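Side-chain contacts in farnesyl diphosphate phosphatase YisP (Bacillus subtilis subsp. subtilis, PDB 3WE9), which hydrolyses farnesyl diphosphate to farnesol and diphosphate and is involved in biofilm formation: residues A[116-119]-A[120-124]; A[175-179]-A[180-184]. One frame throughout, in Å; residues are numbered along the deposited sequence.

Contact 1. Residues A[116-119]-A[120-124]; sequences DDLD and ELLMY
The carbonyl of L118 receives the amide of L122 at 2.9 Å between L118 O and L122 N, and D119 O takes M123 N at 2.8 Å, so the chain closes its first helical turns here. A weak, bent bond from E120 N to D117 O spans the first turn. Among the side chains E120 reaches back over this turn: its OE2 accepts the amide of D116 at 2.9 Å from D116 N, almost straight at 173°. CG of E120 lies anti to the backbone N (chi1 -169°) and the chain beyond it is extended, which carries the carboxylate back to the chain before the helix. The amide comes in from above the carboxylate plane, 44° out of it. This is the N-terminal end of helix 118-140 in the all-helical phytoene/squalene synthase fold, and D117 occupies the N-cap position without making a capping bond through its carboxylate. A carboxylate brought to the start of a helix would be expected to interact favourably with the helix dipole. Acidic neighbours probably temper that gain, since OD2 of D116 stands 5.9 Å from OE2 of E120. On another side of the helix the contact is apolar. The isobutyl group of L118 crosses that of L122 at a slant, with CG of L118 4.2 Å from CD1 of L122, while CD1 of L118 lies 4.3 Å from CD2 of L121. L121 is buried and also meets L161 and F164 of helix 145-165; L118 and L122 both touch E211 of helix 199-221.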
loop_
_atom_site.group_PDB
_atom_site.type_symbol
_atom_site.label_atom_id
_atom_site.label_comp_id
_atom_site.label_asym_id
_atom_site.label_seq_id
_atom_site.Cartn_x
_atom_site.Cartn_y
_atom_site.Cartn_z
ATOM N N ASP A 116 -9.786 -12.296 -14.369
ATOM C CA ASP A 116 -9.866 -13.717 -14.678
ATOM C C ASP A 116 -8.753 -14.528 -14.031
ATOM O O ASP A 116 -9.014 -15.456 -13.271
ATOM C CB ASP A 116 -9.835 -13.921 -16.196
ATOM C CG ASP A 116 -10.151 -15.346 -16.597
ATOM O OD1 ASP A 116 -11.259 -15.821 -16.267
ATOM O OD2 ASP A 116 -9.294 -15.996 -17.235
ATOM N N ASP A 117 -7.517 -14.166 -14.353
ATOM C CA ASP A 117 -6.316 -14.824 -13.842
ATOM C C ASP A 117 -5.813 -14.156 -12.572
ATOM O O ASP A 117 -6.072 -12.981 -12.334
ATOM C CB ASP A 117 -5.173 -14.721 -14.863
ATOM C CG ASP A 117 -5.291 -15.702 -15.992
ATOM O OD1 ASP A 117 -4.406 -15.678 -16.871
ATOM O OD2 ASP A 117 -6.254 -16.496 -16.005
ATOM N N LEU A 118 -5.062 -14.906 -11.778
ATOM C CA LEU A 118 -4.468 -14.346 -10.580
ATOM C C LEU A 118 -3.455 -13.312 -11.096
ATOM O O LEU A 118 -3.293 -12.243 -10.514
ATOM C CB LEU A 118 -3.769 -15.450 -9.775
ATOM C CG LEU A 118 -2.953 -15.052 -8.545
ATOM C CD1 LEU A 118 -3.753 -14.103 -7.664
ATOM C CD2 LEU A 118 -2.551 -16.308 -7.778
ATOM N N ASP A 119 -2.805 -13.628 -12.218
ATOM C CA ASP A 119 -1.825 -12.722 -12.820
ATOM C C ASP A 119 -2.403 -11.336 -13.060
ATOM O O ASP A 119 -1.703 -10.334 -12.933
ATOM C CB ASP A 119 -1.307 -13.281 -14.152
ATOM C CG ASP A 119 -0.165 -14.265 -13.973
ATOM O OD1 ASP A 119 0.305 -14.436 -12.831
ATOM O OD2 ASP A 119 0.269 -14.861 -14.985
ATOM N N GLU A 120 -3.681 -11.276 -13.415
ATOM C CA GLU A 120 -4.320 -9.994 -13.660
ATOM C C GLU A 120 -4.379 -9.167 -12.369
ATOM O O GLU A 120 -4.142 -7.956 -12.385
ATOM C CB GLU A 120 -5.726 -10.209 -14.227
ATOM C CG GLU A 120 -6.374 -8.943 -14.757
ATOM C CD GLU A 120 -7.641 -9.216 -15.550
ATOM O OE1 GLU A 120 -8.285 -8.238 -15.991
ATOM O OE2 GLU A 120 -7.994 -10.402 -15.736
ATOM N N LEU A 121 -4.699 -9.817 -11.252
ATOM C CA LEU A 121 -4.754 -9.118 -9.970
ATOM C C LEU A 121 -3.344 -8.666 -9.574
ATOM O O LEU A 121 -3.152 -7.542 -9.112
ATOM C CB LEU A 121 -5.315 -10.037 -8.878
ATOM C CG LEU A 121 -5.346 -9.452 -7.458
ATOM C CD1 LEU A 121 -6.262 -8.237 -7.404
ATOM C CD2 LEU A 121 -5.823 -10.517 -6.481
ATOM N N LEU A 122 -2.367 -9.553 -9.760
ATOM C CA LEU A 122 -0.974 -9.258 -9.421
ATOM C C LEU A 122 -0.419 -8.118 -10.258
ATOM O O LEU A 122 0.310 -7.261 -9.755
ATOM C CB LEU A 122 -0.098 -10.501 -9.623
ATOM C CG LEU A 122 -0.399 -11.704 -8.725
ATOM C CD1 LEU A 122 0.542 -12.858 -9.061
ATOM C CD2 LEU A 122 -0.242 -11.286 -7.270
ATOM N N MET A 123 -0.758 -8.116 -11.541
ATOM C CA MET A 123 -0.297 -7.075 -12.450
ATOM C C MET A 123 -0.878 -5.746 -11.997
ATOM O O MET A 123 -0.221 -4.704 -12.065
ATOM C CB MET A 123 -0.743 -7.399 -13.882
ATOM C CG MET A 123 -0.445 -6.308 -14.905
ATOM S SD MET A 123 1.278 -5.774 -14.952
ATOM C CE MET A 123 2.103 -7.287 -15.268
ATOM N N TYR A 124 -2.114 -5.784 -11.518
ATOM C CA TYR A 124 -2.752 -4.568 -11.047
ATOM C C TYR A 124 -2.104 -4.038 -9.767
ATOM O O TYR A 124 -1.908 -2.833 -9.616
ATOM C CB TYR A 124 -4.231 -4.798 -10.792
ATOM C CG TYR A 124 -4.920 -3.525 -10.403
ATOM C CD1 TYR A 124 -4.926 -2.432 -11.271
ATOM C CD2 TYR A 124 -5.531 -3.386 -9.162
ATOM C CE1 TYR A 124 -5.522 -1.234 -10.915
ATOM C CE2 TYR A 124 -6.132 -2.187 -8.795
ATOM C CZ TYR A 124 -6.125 -1.119 -9.676
ATOM O OH TYR A 124 -6.732 0.064 -9.331
#

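Contact 2. Residues A[175-179]-A[180-184]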
loop_
_atom_site.group_PDB
_atom_site.type_symbol
_atom_site.label_atom_id
_atom_site.label_comp_id
_atom_site.label_asym_id
_atom_site.label_seq_id
_atom_site.Cartn_x
_atom_site.Cartn_y
_atom_site.Cartn_z
ATOM N N ASN A 175 -14.926 -7.344 -7.968
ATOM C CA ASN A 175 -14.453 -7.577 -9.334
ATOM C C ASN A 175 -12.981 -7.962 -9.420
ATOM O O ASN A 175 -12.551 -8.573 -10.400
ATOM C CB ASN A 175 -14.677 -6.332 -10.196
ATOM C CG ASN A 175 -16.072 -6.266 -10.781
ATOM O OD1 ASN A 175 -16.461 -5.257 -11.366
ATOM N ND2 ASN A 175 -16.829 -7.344 -10.633
ATOM N N ARG A 176 -12.205 -7.603 -8.403
ATOM C CA ARG A 176 -10.783 -7.926 -8.426
ATOM C C ARG A 176 -10.463 -9.361 -8.018
ATOM O O ARG A 176 -9.329 -9.811 -8.181
ATOM C CB ARG A 176 -9.999 -6.917 -7.573
ATOM C CG ARG A 176 -10.137 -5.476 -8.092
ATOM C CD ARG A 176 -9.175 -4.509 -7.403
ATOM N NE ARG A 176 -9.474 -3.104 -7.702
ATOM C CZ ARG A 176 -9.368 -2.538 -8.905
ATOM N NH1 ARG A 176 -8.965 -3.242 -9.951
ATOM N NH2 ARG A 176 -9.675 -1.258 -9.064
ATOM N N ILE A 177 -11.453 -10.085 -7.494
ATOM C CA ILE A 177 -11.243 -11.485 -7.117
ATOM C C ILE A 177 -11.125 -12.295 -8.418
ATOM O O ILE A 177 -12.045 -12.303 -9.239
ATOM C CB ILE A 177 -12.424 -12.041 -6.297
ATOM C CG1 ILE A 177 -12.611 -11.200 -5.030
ATOM C CG2 ILE A 177 -12.169 -13.506 -5.944
ATOM C CD1 ILE A 177 -13.918 -11.457 -4.320
ATOM N N PRO A 178 -9.988 -12.982 -8.617
ATOM C CA PRO A 178 -9.741 -13.787 -9.818
ATOM C C PRO A 178 -10.726 -14.936 -10.000
ATOM O O PRO A 178 -10.797 -15.847 -9.176
ATOM C CB PRO A 178 -8.311 -14.276 -9.616
ATOM C CG PRO A 178 -7.702 -13.228 -8.750
ATOM C CD PRO A 178 -8.796 -12.974 -7.753
ATOM N N ARG A 179 -11.481 -14.891 -11.093
ATOM C CA ARG A 179 -12.463 -15.928 -11.374
ATOM C C ARG A 179 -11.843 -17.315 -11.518
ATOM O O ARG A 179 -12.488 -18.322 -11.209
ATOM C CB ARG A 179 -13.274 -15.559 -12.624
ATOM C CG ARG A 179 -14.572 -14.797 -12.319
ATOM C CD ARG A 179 -14.364 -13.626 -11.351
ATOM N NE ARG A 179 -15.626 -12.950 -11.059
ATOM C CZ ARG A 179 -15.754 -11.894 -10.261
ATOM N NH1 ARG A 179 -14.690 -11.368 -9.649
ATOM N NH2 ARG A 179 -16.953 -11.354 -10.080
ATOM N N GLN A 180 -10.601 -17.381 -11.987
ATOM C CA GLN A 180 -9.936 -18.675 -12.130
ATOM C C GLN A 180 -9.589 -19.243 -10.757
ATOM O O GLN A 180 -9.571 -20.457 -10.568
ATOM C CB GLN A 180 -8.665 -18.556 -12.976
ATOM C CG GLN A 180 -8.922 -18.412 -14.467
ATOM C CD GLN A 180 -9.800 -19.523 -15.002
ATOM O OE1 GLN A 180 -9.445 -20.703 -14.931
ATOM N NE2 GLN A 180 -10.961 -19.155 -15.534
ATOM N N VAL A 181 -9.305 -18.365 -9.802
ATOM C CA VAL A 181 -8.993 -18.820 -8.452
ATOM C C VAL A 181 -10.309 -19.276 -7.805
ATOM O O VAL A 181 -10.359 -20.310 -7.143
ATOM C CB VAL A 181 -8.343 -17.693 -7.604
ATOM C CG1 VAL A 181 -8.155 -18.164 -6.164
ATOM C CG2 VAL A 181 -6.985 -17.314 -8.198
ATOM N N MET A 182 -11.374 -18.511 -8.014
ATOM C CA MET A 182 -12.671 -18.888 -7.473
ATOM C C MET A 182 -13.053 -20.277 -7.984
ATOM O O MET A 182 -13.494 -21.134 -7.215
ATOM C CB MET A 182 -13.745 -17.886 -7.899
ATOM C CG MET A 182 -13.718 -16.566 -7.147
ATOM S SD MET A 182 -14.678 -15.304 -7.995
ATOM C CE MET A 182 -16.357 -15.978 -7.899
ATOM N N GLN A 183 -12.862 -20.490 -9.282
ATOM C CA GLN A 183 -13.204 -21.762 -9.917
ATOM C C GLN A 183 -12.425 -22.938 -9.344
ATOM O O GLN A 183 -12.945 -24.045 -9.253
ATOM C CB GLN A 183 -12.968 -21.677 -11.431
ATOM C CG GLN A 183 -13.385 -22.937 -12.193
ATOM C CD GLN A 183 -13.246 -22.790 -13.705
ATOM O OE1 GLN A 183 -12.160 -22.520 -14.220
ATOM N NE2 GLN A 183 -14.353 -22.968 -14.419
ATOM N N GLN A 184 -11.175 -22.685 -8.975
ATOM C CA GLN A 184 -10.298 -23.692 -8.389
ATOM C C GLN A 184 -10.934 -24.316 -7.153
ATOM O O GLN A 184 -10.849 -25.525 -6.938
ATOM C CB GLN A 184 -8.981 -23.048 -7.933
ATOM C CG GLN A 184 -7.848 -23.000 -8.930
ATOM C CD GLN A 184 -6.727 -22.069 -8.484
ATOM O OE1 GLN A 184 -6.416 -21.963 -7.294
ATOM N NE2 GLN A 184 -6.115 -21.390 -9.441
#
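Helix 179-185, a short helix following the loop after helix 171-174, begins at this contact, with P178 at its N-cap position. The carbonyl of P178 starts the helical bonding: M182 N donates to P178 O at 3.0 Å, while V181 N adds a weak, bent bond to the same oxygen. Beside it the proline ring and V181 lie alongside each other, CB of P178 touching CG2 of V181 at 3.6 Å. M182 turns its side chain back toward the loop. Its CG sits 3.6 Å from CG2 of I177, the two chains crossing at about a right angle, and its SD lies over one face of the R179 guanidinium, 3.8 Å from CD of R179. The arginine bends at chi2 (48°) and is extended beyond, which folds its head back along the loop, where NH1 donates to I177 O at 2.8 Å on a lone pair, nearly in the guanidinium plane. NH1 also bonds to K174 O, and NE forms a salt bridge with E189. A leucine in place of R179 would probably leave I177 O and K174 O without this donor and E189 without its charge partner, and would give up the flat surface beneath the M182 sulfur. With I177 O at its edge, K174 O and E189 as further partners and the M182 sulfur over a face, the guanidinium is likely to be held against rotation, its charge balanced at least in part by E189.

Both contacts are helix starts, contact 1 at helix 118-140 and contact 2 at helix 179-185, and they abut, their centres about 10 Å apart. The two starts touch through D116 and Q180, where D116 O probably accepts a hydrogen bond from Q180 N at 2.8 Å, and through L121, which packs against R176. Contact 1 lies largely at the surface and is rich in acidic groups, with one carboxylate turned back onto a backbone amide. Contact 2 is partly buried, and its cationic group works as a donor to loop carbonyls, with the M182 sulfur over one face. Both meet helix 199-221, through L118, L121 and L122 in one and P178 and V181 in the other.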